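Local coordinates for uncharacterized protein Rv3272 (Mycobacterium tuberculosis, PDB 5YX6), which binds fatty acyl-CoAs, palmitoyl-CoA most tightly, and is probably a family III CoA transferase of fatty acid metabolism, at residues Val38-Ala43 / Arg71-Val76; Lys8-Phe13 / Leu34-Ile39. All coordinates share one frame; numbering follows the deposited sequence.

Interaction 1 of 2, residues Val38-Ala43 / Arg71-Val76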
loop_
_atom_site.group_PDB
_atom_site.type_symbol
_atom_site.label_atom_id
_atom_site.label_comp_id
_atom_site.label_asym_id
_atom_site.label_seq_id
_atom_site.Cartn_x
_atom_site.Cartn_y
_atom_site.Cartn_z
ATOM N N VAL A 38 8.950 -9.352 -19.138
ATOM C CA VAL A 38 7.639 -8.722 -19.183
ATOM C C VAL A 38 7.444 -7.941 -20.474
ATOM O O VAL A 38 8.182 -7.014 -20.774
ATOM C CB VAL A 38 7.430 -7.782 -17.981
ATOM C CG1 VAL A 38 6.118 -7.022 -18.118
ATOM C CG2 VAL A 38 7.483 -8.572 -16.675
ATOM N N ILE A 39 6.442 -8.335 -21.242
ATOM C CA ILE A 39 6.209 -7.751 -22.554
ATOM C C ILE A 39 4.998 -6.837 -22.510
ATOM O O ILE A 39 3.875 -7.307 -22.310
ATOM C CB ILE A 39 5.980 -8.836 -23.628
ATOM C CG1 ILE A 39 7.156 -9.805 -23.675
ATOM C CG2 ILE A 39 5.731 -8.201 -24.993
ATOM C CD1 ILE A 39 6.935 -10.947 -24.636
ATOM N N LYS A 40 5.239 -5.534 -22.659
ATOM C CA LYS A 40 4.165 -4.551 -22.752
ATOM C C LYS A 40 3.435 -4.709 -24.077
ATOM O O LYS A 40 4.061 -4.919 -25.107
ATOM C CB LYS A 40 4.699 -3.121 -22.641
ATOM C CG LYS A 40 5.048 -2.652 -21.259
ATOM C CD LYS A 40 5.376 -1.164 -21.281
ATOM C CE LYS A 40 4.119 -0.291 -21.289
ATOM N NZ LYS A 40 3.311 -0.428 -20.036
ATOM N N VAL A 41 2.113 -4.618 -24.036
ATOM C CA VAL A 41 1.305 -4.556 -25.238
ATOM C C VAL A 41 0.696 -3.155 -25.337
ATOM O O VAL A 41 -0.156 -2.792 -24.532
ATOM C CB VAL A 41 0.199 -5.627 -25.231
ATOM C CG1 VAL A 41 -0.706 -5.488 -26.457
ATOM C CG2 VAL A 41 0.818 -7.040 -25.146
ATOM N N GLU A 42 1.145 -2.360 -26.307
ATOM C CA GLU A 42 0.694 -0.970 -26.402
ATOM C C GLU A 42 -0.101 -0.716 -27.678
ATOM O O GLU A 42 0.025 -1.446 -28.667
ATOM C CB GLU A 42 1.889 -0.016 -26.335
ATOM C CG GLU A 42 2.885 -0.356 -25.220
ATOM C CD GLU A 42 4.056 0.619 -25.134
ATOM O OE1 GLU A 42 5.214 0.145 -25.101
ATOM O OE2 GLU A 42 3.825 1.849 -25.086
ATOM N N ALA A 43 -0.924 0.329 -27.641
ATOM C CA ALA A 43 -1.634 0.792 -28.819
ATOM C C ALA A 43 -0.619 1.310 -29.825
ATOM O O ALA A 43 0.484 1.692 -29.427
ATOM C CB ALA A 43 -2.641 1.881 -28.445
ATOM N N ARG A 71 10.929 0.120 -16.862
ATOM C CA ARG A 71 12.325 -0.161 -17.137
ATOM C C ARG A 71 12.545 -1.663 -17.297
ATOM O O ARG A 71 11.990 -2.462 -16.544
ATOM C CB ARG A 71 13.196 0.421 -16.025
ATOM C CG ARG A 71 13.093 1.936 -15.926
ATOM C CD ARG A 71 13.646 2.488 -14.633
ATOM N NE ARG A 71 12.899 1.999 -13.475
ATOM C CZ ARG A 71 13.341 1.079 -12.626
ATOM N NH1 ARG A 71 12.584 0.698 -11.607
ATOM N NH2 ARG A 71 14.538 0.538 -12.796
ATOM N N GLY A 72 13.310 -2.047 -18.315
ATOM C CA GLY A 72 13.671 -3.441 -18.503
ATOM C C GLY A 72 12.537 -4.238 -19.111
ATOM O O GLY A 72 12.621 -5.457 -19.239
ATOM N N LYS A 73 11.455 -3.559 -19.468
ATOM C CA LYS A 73 10.368 -4.236 -20.150
ATOM C C LYS A 73 10.620 -4.276 -21.650
ATOM O O LYS A 73 11.482 -3.562 -22.165
ATOM C CB LYS A 73 9.035 -3.567 -19.850
ATOM C CG LYS A 73 8.576 -3.766 -18.422
ATOM C CD LYS A 73 7.208 -3.151 -18.195
ATOM C CE LYS A 73 6.807 -3.166 -16.722
ATOM N NZ LYS A 73 5.442 -2.580 -16.560
ATOM N N LYS A 74 9.892 -5.149 -22.335
ATOM C CA LYS A 74 9.868 -5.160 -23.786
ATOM C C LYS A 74 8.539 -4.626 -24.286
ATOM O O LYS A 74 7.578 -4.533 -23.525
ATOM C CB LYS A 74 10.160 -6.567 -24.305
ATOM C CG LYS A 74 11.466 -7.054 -23.729
ATOM C CD LYS A 74 11.993 -8.313 -24.353
ATOM C CE LYS A 74 13.361 -8.632 -23.759
ATOM N NZ LYS A 74 13.925 -9.920 -24.252
ATOM N N SER A 75 8.487 -4.261 -25.562
ATOM C CA SER A 75 7.287 -3.655 -26.115
ATOM C C SER A 75 6.893 -4.203 -27.479
ATOM O O SER A 75 7.734 -4.381 -28.369
ATOM C CB SER A 75 7.465 -2.129 -26.210
ATOM O OG SER A 75 6.320 -1.501 -26.773
ATOM N N VAL A 76 5.604 -4.486 -27.623
ATOM C CA VAL A 76 5.035 -4.765 -28.922
ATOM C C VAL A 76 3.937 -3.736 -29.126
ATOM O O VAL A 76 3.253 -3.332 -28.181
ATOM C CB VAL A 76 4.497 -6.223 -29.078
ATOM C CG1 VAL A 76 5.610 -7.231 -28.811
ATOM C CG2 VAL A 76 3.293 -6.480 -28.180
HETATM O O HOH W 1 11.327 -8.037 -19.561
#
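V38-E42 and K74-V76 run side by side as parallel strands, I39 level with K74, K40 with S75 and V41 with V76, and four backbone hydrogen bonds join them, from K74 N to V38 O at one end to E42 N to V76 O (3.0 Å) at the other. Beta-branched residues suit one face: V76 sets CG1, anti to its carbonyl carbon (chi1 -58°), against I39 CG2 (3.9 Å) and CG2 against V41 CG2 (4.0 Å). On the other face the methylenes of two lysines meet, K40 CG lying 3.8 Å from K73 CD, while V38 lies beside K73, pointing the same way. The ammonium groups of K40 and K73 stay 4.6 Å apart, NZ to NZ, a repulsion that salt bridges of K40 with E47 and K73 with D17 would probably ease; N70 OD1 and N69 O, respectively, also accept from them. Beyond them S75 OG, anti to its backbone N (chi1 179°), donates to E42 OE1 at 2.6 Å, from above the carboxylate plane; R50 forms a salt bridge with the same oxygen. Within the parallel Rossmann-fold sheet, 74-77 is an edge strand in this chain and 37-42 lies between it and 14-17; helix 23-33 packs on V38 and K73, and helix 387-390 covers I39, K74 and V76.

Interaction 2 of 2, residues Lys8-Phe13 / Leu34-Ile39; sequences KPLDGF and LGAEVI
F13, whose ring has L10 CD2 of the same segment at its edge and in its plane, turns its carbonyl to the other segment, where E37 N donates to F13 O at 2.9 Å. Around the same ring, L190 and R193 of helix 173-196 make contact, and R195 of the second subunit forms a cation-pi interaction with it. K8 N donates to D11 OD2 at 3.0 Å, meeting the carboxylate from above, 54° out of its plane; this bond spans the type I turn K8-D11. The turn directs L10 N to L34 O (2.9 Å), the carbonyl just past helix 23-33. L10, with CG anti to its carbonyl carbon (chi1 -57°), lays CD1 against L34 CB at 3.9 Å and CB against A36 CB at 4.0 Å; the branched leucine reaches L34, and the small A36 lets the backbones come close. G35 is the C-prime residue of the Schellman motif ending that helix; its phi of 104° suits glycine, and the turn packs so closely that K8 CB and D11 OD1 leave no room for a CB, while K8 CD approaches G35 CA to 3.7 Å. K8 NZ continues to D33 O, and E37 pairs with R14. Main-chain groups thus carry the polar bonds across this contact and aliphatic carbons pack between, leaving the carbonyls of P9 and D11 to accept from R195 of the second subunit, which ties the turn to the dimer interface.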
loop_
_atom_site.group_PDB
_atom_site.type_symbol
_atom_site.label_atom_id
_atom_site.label_comp_id
_atom_site.label_asym_id
_atom_site.label_seq_id
_atom_site.Cartn_x
_atom_site.Cartn_y
_atom_site.Cartn_z
ATOM N N LYS A 8 17.528 -15.131 -10.355
ATOM C CA LYS A 8 16.432 -14.347 -9.796
ATOM C C LYS A 8 15.193 -15.230 -9.744
ATOM O O LYS A 8 15.047 -16.134 -10.572
ATOM C CB LYS A 8 16.167 -13.093 -10.630
ATOM C CG LYS A 8 17.247 -12.052 -10.554
ATOM C CD LYS A 8 16.730 -10.768 -11.143
ATOM C CE LYS A 8 17.673 -9.610 -10.879
ATOM N NZ LYS A 8 17.033 -8.317 -11.263
ATOM N N PRO A 9 14.283 -14.959 -8.794
ATOM C CA PRO A 9 13.139 -15.849 -8.554
ATOM C C PRO A 9 12.326 -16.215 -9.798
ATOM O O PRO A 9 11.881 -17.354 -9.879
ATOM C CB PRO A 9 12.280 -15.047 -7.571
ATOM C CG PRO A 9 13.270 -14.213 -6.823
ATOM C CD PRO A 9 14.336 -13.854 -7.822
ATOM N N LEU A 10 12.173 -15.289 -10.745
ATOM C CA LEU A 10 11.280 -15.470 -11.883
ATOM C C LEU A 10 11.966 -15.658 -13.240
ATOM O O LEU A 10 11.332 -15.459 -14.278
ATOM C CB LEU A 10 10.320 -14.275 -11.985
ATOM C CG LEU A 10 9.480 -13.994 -10.743
ATOM C CD1 LEU A 10 8.453 -12.916 -11.001
ATOM C CD2 LEU A 10 8.808 -15.280 -10.300
ATOM N N ASP A 11 13.252 -16.000 -13.240
ATOM C CA ASP A 11 13.952 -16.348 -14.485
ATOM C C ASP A 11 13.164 -17.375 -15.290
ATOM O O ASP A 11 12.690 -18.374 -14.744
ATOM C CB ASP A 11 15.356 -16.906 -14.216
ATOM C CG ASP A 11 16.317 -15.852 -13.695
ATOM O OD1 ASP A 11 16.054 -14.644 -13.912
ATOM O OD2 ASP A 11 17.357 -16.236 -13.104
ATOM N N GLY A 12 13.001 -17.109 -16.579
ATOM C CA GLY A 12 12.327 -18.042 -17.454
ATOM C C GLY A 12 10.836 -17.801 -17.602
ATOM O O GLY A 12 10.223 -18.337 -18.521
ATOM N N PHE A 13 10.242 -16.996 -16.722
ATOM C CA PHE A 13 8.807 -16.706 -16.819
ATOM C C PHE A 13 8.536 -15.540 -17.766
ATOM O O PHE A 13 9.226 -14.520 -17.729
ATOM C CB PHE A 13 8.209 -16.385 -15.449
ATOM C CG PHE A 13 8.104 -17.565 -14.533
ATOM C CD1 PHE A 13 7.956 -18.844 -15.034
ATOM C CD2 PHE A 13 8.151 -17.393 -13.164
ATOM C CE1 PHE A 13 7.860 -19.931 -14.178
ATOM C CE2 PHE A 13 8.045 -18.467 -12.312
ATOM C CZ PHE A 13 7.902 -19.738 -12.817
ATOM N N LEU A 34 12.226 -8.946 -10.280
ATOM C CA LEU A 34 12.386 -10.313 -9.815
ATOM C C LEU A 34 12.802 -11.265 -10.948
ATOM O O LEU A 34 12.887 -12.475 -10.747
ATOM C CB LEU A 34 11.089 -10.783 -9.154
ATOM C CG LEU A 34 10.716 -9.963 -7.910
ATOM C CD1 LEU A 34 9.341 -10.353 -7.375
ATOM C CD2 LEU A 34 11.780 -10.082 -6.812
ATOM N N GLY A 35 13.070 -10.714 -12.129
ATOM C CA GLY A 35 13.681 -11.478 -13.202
ATOM C C GLY A 35 12.797 -11.948 -14.352
ATOM O O GLY A 35 13.275 -12.603 -15.285
ATOM N N ALA A 36 11.516 -11.609 -14.316
ATOM C CA ALA A 36 10.601 -12.052 -15.368
ATOM C C ALA A 36 10.829 -11.279 -16.663
ATOM O O ALA A 36 11.270 -10.132 -16.645
ATOM C CB ALA A 36 9.157 -11.893 -14.919
ATOM N N GLU A 37 10.556 -11.924 -17.791
ATOM C CA GLU A 37 10.490 -11.224 -19.063
ATOM C C GLU A 37 9.086 -10.671 -19.218
ATOM O O GLU A 37 8.141 -11.425 -19.415
ATOM C CB GLU A 37 10.835 -12.154 -20.227
ATOM C CG GLU A 37 10.611 -11.536 -21.607
ATOM C CD GLU A 37 10.961 -12.484 -22.758
ATOM O OE1 GLU A 37 10.426 -13.615 -22.791
ATOM O OE2 GLU A 37 11.761 -12.096 -23.637
ATOM N N VAL A 38 8.950 -9.352 -19.138
ATOM C CA VAL A 38 7.639 -8.722 -19.183
ATOM C C VAL A 38 7.444 -7.941 -20.474
ATOM O O VAL A 38 8.182 -7.014 -20.774
ATOM C CB VAL A 38 7.430 -7.782 -17.981
ATOM C CG1 VAL A 38 6.118 -7.022 -18.118
ATOM C CG2 VAL A 38 7.483 -8.572 -16.675
ATOM N N ILE A 39 6.442 -8.335 -21.242
ATOM C CA ILE A 39 6.209 -7.751 -22.554
ATOM C C ILE A 39 4.998 -6.837 -22.510
ATOM O O ILE A 39 3.875 -7.307 -22.310
ATOM C CB ILE A 39 5.980 -8.836 -23.628
ATOM C CG1 ILE A 39 7.156 -9.805 -23.675
ATOM C CG2 ILE A 39 5.731 -8.201 -24.993
ATOM C CD1 ILE A 39 6.935 -10.947 -24.636
#

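Overall arrangement
Both interactions use strand 37-42, sharing V38 and I39, and their centres lie about 13 Å apart. Interaction 1 is the more buried: a regular parallel strand pair at one side of the Rossmann sheet, with aliphatic packing on one face and, on the other, lysines and a glutamate whose charges nearby partners probably offset. Interaction 2 is partly buried and lies where the chain leaves helix 23-33 to enter the strand; glycines serve its type II turn and the helix end, two separate backbone bonds cross it, and it also touches the second subunit, which interaction 1 does not. A salt bridge joins them directly, K74 NZ to E37 OE2 at 3.1 Å, linking the outer strand to the start of its neighbour.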